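Local coordinates for protein nucleoporin NUP170 (Chaetomium thermophilum, PDB 5HAX) that probably serves as a structural scaffold component of the nuclear pore complex, with a beta-propeller followed by a helical region, at residues Gln345-Arg357 and Ser368-Ser380. Sequence-based numbering, arbitrary orientation.
Sequences QFVKFPPRESPTR and SQLDKTSRALDPS
Past the end of strand 341-348 the backbone runs on through Phe-349 to Ser-354 with no regular structure, and segment 368-380, a loop up to its last residue, lies against it, the CA atoms of Arg-352 and Ser-374 coming within 5.3 Å. Arg-352 takes hold of Asp-371 side-on: NE reaches OD2 at 2.5 Å and NH2 reaches OD1 at 2.9 Å, both bonds nearly straight, in a salt bridge whose guanidinium and carboxylate planes are only 17° apart. A bend at chi3 (-76°) turns the guanidinium to meet the carboxylate, and Ser-374 CA covers one of its faces. An asparagine in place of Asp-371 would probably leave the arginine without its countercharge and with one oxygen fewer to bind, so that the guanidinium could swing away. Ser-374, with OG anti to its own nitrogen (chi1 176°), donates a very short hydrogen bond to Pro-351 O, while the same OG accepts from Ala-376 N in an ST turn. All this belongs to the connection between strands 341-348 and 380-386, which lie in two different sheets of the beta-propeller. Nearer the strand, Lys-372 CB sits 3.8 Å from the centroid of the Phe-349 ring in a CH-pi contact, with Val-347 CG1 over the opposite face; the lysine amine goes on to Ser-283 O. Leu-377 CD1 packs on Pro-350 CB and Pro-351 CD, and its side chain also touches Phe-405. A water also bridges the two segments, donating to both Pro-350 O and Asp-371 OD2.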
loop_
_atom_site.group_PDB
_atom_site.type_symbol
_atom_site.label_atom_id
_atom_site.label_comp_id
_atom_site.label_asym_id
_atom_site.label_seq_id
_atom_site.Cartn_x
_atom_site.Cartn_y
_atom_site.Cartn_z
ATOM N N GLN A 345 16.775 0.560 17.122
ATOM C CA GLN A 345 17.940 0.592 16.245
ATOM C C GLN A 345 18.122 1.915 15.520
ATOM O O GLN A 345 19.250 2.401 15.413
ATOM C CB GLN A 345 17.838 -0.526 15.200
ATOM C CG GLN A 345 17.937 -1.936 15.760
ATOM C CD GLN A 345 19.364 -2.344 16.070
ATOM O OE1 GLN A 345 20.261 -1.505 16.148
ATOM N NE2 GLN A 345 19.584 -3.643 16.239
ATOM N N PHE A 346 17.041 2.507 15.015
ATOM C CA PHE A 346 17.116 3.657 14.126
ATOM C C PHE A 346 16.019 4.652 14.477
ATOM O O PHE A 346 14.904 4.254 14.824
ATOM C CB PHE A 346 16.987 3.212 12.662
ATOM C CG PHE A 346 16.857 4.345 11.694
ATOM C CD1 PHE A 346 15.611 4.750 11.246
ATOM C CD2 PHE A 346 17.978 5.005 11.227
ATOM C CE1 PHE A 346 15.488 5.794 10.354
ATOM C CE2 PHE A 346 17.863 6.051 10.336
ATOM C CZ PHE A 346 16.616 6.448 9.898
ATOM N N VAL A 347 16.338 5.943 14.378
ATOM C CA VAL A 347 15.401 7.018 14.692
ATOM C C VAL A 347 15.358 7.986 13.518
ATOM O O VAL A 347 16.402 8.471 13.069
ATOM C CB VAL A 347 15.797 7.773 15.978
ATOM C CG1 VAL A 347 14.790 8.883 16.274
ATOM C CG2 VAL A 347 15.902 6.817 17.154
ATOM N N LYS A 348 14.149 8.282 13.038
ATOM C CA LYS A 348 13.925 9.375 12.097
ATOM C C LYS A 348 13.387 10.566 12.882
ATOM O O LYS A 348 12.262 10.526 13.393
ATOM C CB LYS A 348 12.961 8.965 10.984
ATOM C CG LYS A 348 12.860 9.985 9.844
ATOM C CD LYS A 348 14.173 10.096 9.061
ATOM C CE LYS A 348 14.232 11.353 8.201
ATOM N NZ LYS A 348 13.585 11.178 6.873
ATOM N N PHE A 349 14.194 11.620 12.981
ATOM C CA PHE A 349 13.803 12.806 13.724
ATOM C C PHE A 349 12.899 13.706 12.885
ATOM O O PHE A 349 12.872 13.608 11.657
ATOM C CB PHE A 349 15.039 13.576 14.176
ATOM C CG PHE A 349 15.774 12.926 15.316
ATOM C CD1 PHE A 349 15.340 13.089 16.622
ATOM C CD2 PHE A 349 16.901 12.154 15.083
ATOM C CE1 PHE A 349 16.013 12.494 17.673
ATOM C CE2 PHE A 349 17.578 11.556 16.131
ATOM C CZ PHE A 349 17.132 11.727 17.427
ATOM N N PRO A 350 12.155 14.602 13.531
ATOM C CA PRO A 350 11.144 15.396 12.816
ATOM C C PRO A 350 11.769 16.385 11.849
ATOM O O PRO A 350 12.930 16.791 12.016
ATOM C CB PRO A 350 10.408 16.136 13.946
ATOM C CG PRO A 350 10.746 15.416 15.191
ATOM C CD PRO A 350 12.097 14.818 14.987
ATOM N N PRO A 351 11.012 16.829 10.849
ATOM C CA PRO A 351 11.463 17.945 10.010
ATOM C C PRO A 351 11.428 19.246 10.797
ATOM O O PRO A 351 10.873 19.326 11.892
ATOM C CB PRO A 351 10.444 17.953 8.873
ATOM C CG PRO A 351 9.180 17.499 9.546
ATOM C CD PRO A 351 9.611 16.468 10.564
ATOM N N ARG A 352 12.025 20.285 10.214
ATOM C CA ARG A 352 12.104 21.594 10.856
ATOM C C ARG A 352 11.106 22.601 10.299
ATOM O O ARG A 352 10.583 23.425 11.055
ATOM C CB ARG A 352 13.521 22.159 10.726
ATOM C CG ARG A 352 13.751 23.420 11.552
ATOM C CD ARG A 352 15.212 23.581 11.936
ATOM N NE ARG A 352 15.595 22.686 13.025
ATOM C CZ ARG A 352 15.521 22.986 14.320
ATOM N NH1 ARG A 352 15.069 24.169 14.717
ATOM N NH2 ARG A 352 15.900 22.093 15.225
ATOM N N GLU A 353 10.821 22.549 9.001
ATOM C CA GLU A 353 9.922 23.520 8.386
ATOM C C GLU A 353 8.511 23.391 8.948
ATOM O O GLU A 353 7.934 22.299 8.970
ATOM C CB GLU A 353 9.898 23.324 6.869
ATOM C CG GLU A 353 10.131 24.595 6.070
ATOM C CD GLU A 353 9.735 24.447 4.612
ATOM O OE1 GLU A 353 8.525 24.307 4.335
ATOM O OE2 GLU A 353 10.633 24.466 3.745
ATOM N N SER A 354 7.955 24.518 9.398
ATOM C CA SER A 354 6.575 24.600 9.847
ATOM C C SER A 354 5.673 25.075 8.716
ATOM O O SER A 354 6.135 25.696 7.753
ATOM C CB SER A 354 6.464 25.553 11.037
ATOM O OG SER A 354 6.862 24.921 12.241
ATOM N N PRO A 355 4.373 24.798 8.801
ATOM C CA PRO A 355 3.454 25.251 7.749
ATOM C C PRO A 355 3.290 26.764 7.772
ATOM O O PRO A 355 3.268 27.387 8.837
ATOM C CB PRO A 355 2.142 24.536 8.094
ATOM C CG PRO A 355 2.226 24.300 9.569
ATOM C CD PRO A 355 3.675 24.070 9.875
ATOM N N THR A 356 3.175 27.355 6.583
ATOM C CA THR A 356 3.065 28.801 6.446
ATOM C C THR A 356 2.085 29.154 5.337
ATOM O O THR A 356 1.947 28.428 4.349
ATOM C CB THR A 356 4.426 29.449 6.143
ATOM O OG1 THR A 356 5.017 28.817 5.000
ATOM C CG2 THR A 356 5.362 29.317 7.335
ATOM N N ARG A 357 1.403 30.287 5.522
ATOM C CA ARG A 357 0.536 30.826 4.478
ATOM C C ARG A 357 1.357 31.342 3.303
ATOM O O ARG A 357 1.032 31.078 2.139
ATOM C CB ARG A 357 -0.339 31.941 5.057
ATOM C CG ARG A 357 -1.144 32.724 4.028
ATOM C CD ARG A 357 -2.000 33.796 4.692
ATOM N NE ARG A 357 -2.713 34.612 3.712
ATOM C CZ ARG A 357 -2.203 35.681 3.107
ATOM N NH1 ARG A 357 -0.965 36.079 3.374
ATOM N NH2 ARG A 357 -2.932 36.354 2.228
ATOM N N SER A 368 23.691 20.451 7.127
ATOM C CA SER A 368 23.884 19.053 6.758
ATOM C C SER A 368 24.058 18.166 7.991
ATOM O O SER A 368 24.189 16.949 7.872
ATOM C CB SER A 368 25.096 18.909 5.836
ATOM O OG SER A 368 26.268 19.422 6.448
ATOM N N GLN A 369 24.063 18.783 9.170
ATOM C CA GLN A 369 24.160 18.032 10.410
ATOM C C GLN A 369 22.833 17.343 10.722
ATOM O O GLN A 369 21.774 17.706 10.204
ATOM C CB GLN A 369 24.545 18.954 11.568
ATOM C CG GLN A 369 25.925 19.577 11.436
ATOM C CD GLN A 369 27.035 18.544 11.445
ATOM O OE1 GLN A 369 26.934 17.513 12.111
ATOM N NE2 GLN A 369 28.100 18.812 10.699
ATOM N N LEU A 370 22.904 16.329 11.579
ATOM C CA LEU A 370 21.694 15.682 12.069
ATOM C C LEU A 370 20.881 16.669 12.895
ATOM O O LEU A 370 21.373 17.210 13.889
ATOM C CB LEU A 370 22.053 14.456 12.909
ATOM C CG LEU A 370 20.863 13.683 13.489
ATOM C CD1 LEU A 370 20.036 13.050 12.376
ATOM C CD2 LEU A 370 21.332 12.630 14.482
ATOM N N ASP A 371 19.640 16.912 12.473
ATOM C CA ASP A 371 18.718 17.775 13.215
ATOM C C ASP A 371 17.926 16.895 14.173
ATOM O O ASP A 371 17.012 16.174 13.765
ATOM C CB ASP A 371 17.800 18.534 12.265
ATOM C CG ASP A 371 16.984 19.599 12.973
ATOM O OD1 ASP A 371 16.986 19.637 14.222
ATOM O OD2 ASP A 371 16.333 20.396 12.271
ATOM N N LYS A 372 18.268 16.974 15.461
ATOM C CA LYS A 372 17.664 16.145 16.499
ATOM C C LYS A 372 16.917 16.974 17.540
ATOM O O LYS A 372 16.680 16.490 18.653
ATOM C CB LYS A 372 18.744 15.301 17.177
ATOM C CG LYS A 372 19.825 16.137 17.858
ATOM C CD LYS A 372 20.955 15.277 18.399
ATOM C CE LYS A 372 21.942 16.108 19.205
ATOM N NZ LYS A 372 22.994 15.268 19.838
ATOM N N THR A 373 16.533 18.213 17.206
ATOM C CA THR A 373 15.921 19.120 18.173
ATOM C C THR A 373 14.669 19.819 17.649
ATOM O O THR A 373 14.144 20.707 18.332
ATOM C CB THR A 373 16.935 20.182 18.623
ATOM O OG1 THR A 373 17.476 20.851 17.475
ATOM C CG2 THR A 373 18.066 19.545 19.421
ATOM N N SER A 374 14.167 19.449 16.474
ATOM C CA SER A 374 13.026 20.164 15.914
ATOM C C SER A 374 11.755 19.886 16.707
ATOM O O SER A 374 11.496 18.753 17.125
ATOM C CB SER A 374 12.802 19.777 14.456
ATOM O OG SER A 374 11.637 20.421 13.969
ATOM N N ARG A 375 10.952 20.933 16.893
ATOM C CA ARG A 375 9.671 20.848 17.582
ATOM C C ARG A 375 8.491 20.919 16.618
ATOM O O ARG A 375 7.355 21.121 17.059
ATOM C CB ARG A 375 9.558 21.972 18.617
ATOM C CG ARG A 375 10.717 22.048 19.604
ATOM C CD ARG A 375 10.547 21.080 20.761
ATOM N NE ARG A 375 9.309 21.325 21.497
ATOM C CZ ARG A 375 9.097 22.375 22.284
ATOM N NH1 ARG A 375 10.038 23.296 22.443
ATOM N NH2 ARG A 375 7.935 22.509 22.909
ATOM N N ALA A 376 8.733 20.748 15.314
ATOM C CA ALA A 376 7.693 20.995 14.321
ATOM C C ALA A 376 6.546 19.998 14.432
ATOM O O ALA A 376 5.412 20.320 14.061
ATOM C CB ALA A 376 8.294 20.950 12.917
ATOM N N LEU A 377 6.817 18.787 14.923
ATOM C CA LEU A 377 5.796 17.763 15.109
ATOM C C LEU A 377 5.398 17.606 16.573
ATOM O O LEU A 377 4.821 16.578 16.946
ATOM C CB LEU A 377 6.281 16.425 14.550
ATOM C CG LEU A 377 6.663 16.383 13.067
ATOM C CD1 LEU A 377 7.007 14.961 12.652
ATOM C CD2 LEU A 377 5.551 16.942 12.186
ATOM N N ASP A 378 5.694 18.601 17.403
ATOM C CA ASP A 378 5.379 18.553 18.828
ATOM C C ASP A 378 4.187 19.465 19.125
ATOM O O ASP A 378 4.267 20.673 18.900
ATOM C CB ASP A 378 6.601 18.972 19.649
ATOM C CG ASP A 378 6.347 18.939 21.146
ATOM O OD1 ASP A 378 5.375 18.287 21.579
ATOM O OD2 ASP A 378 7.131 19.562 21.893
ATOM N N PRO A 379 3.074 18.903 19.634
ATOM C CA PRO A 379 2.786 17.510 20.000
ATOM C C PRO A 379 2.180 16.679 18.868
ATOM O O PRO A 379 1.358 17.187 18.106
ATOM C CB PRO A 379 1.776 17.665 21.131
ATOM C CG PRO A 379 0.996 18.872 20.737
ATOM C CD PRO A 379 1.955 19.788 20.001
ATOM N N SER A 380 2.582 15.414 18.777
ATOM C CA SER A 380 1.976 14.453 17.864
ATOM C C SER A 380 0.921 13.653 18.620
ATOM O O SER A 380 1.247 12.939 19.576
ATOM C CB SER A 380 3.036 13.526 17.273
ATOM O OG SER A 380 3.932 14.251 16.450
HETATM O O HOH W 1 14.631 17.151 14.405
HETATM O O HOH W 2 14.878 18.323 10.549
HETATM O O HOH W 3 4.432 22.711 13.299
#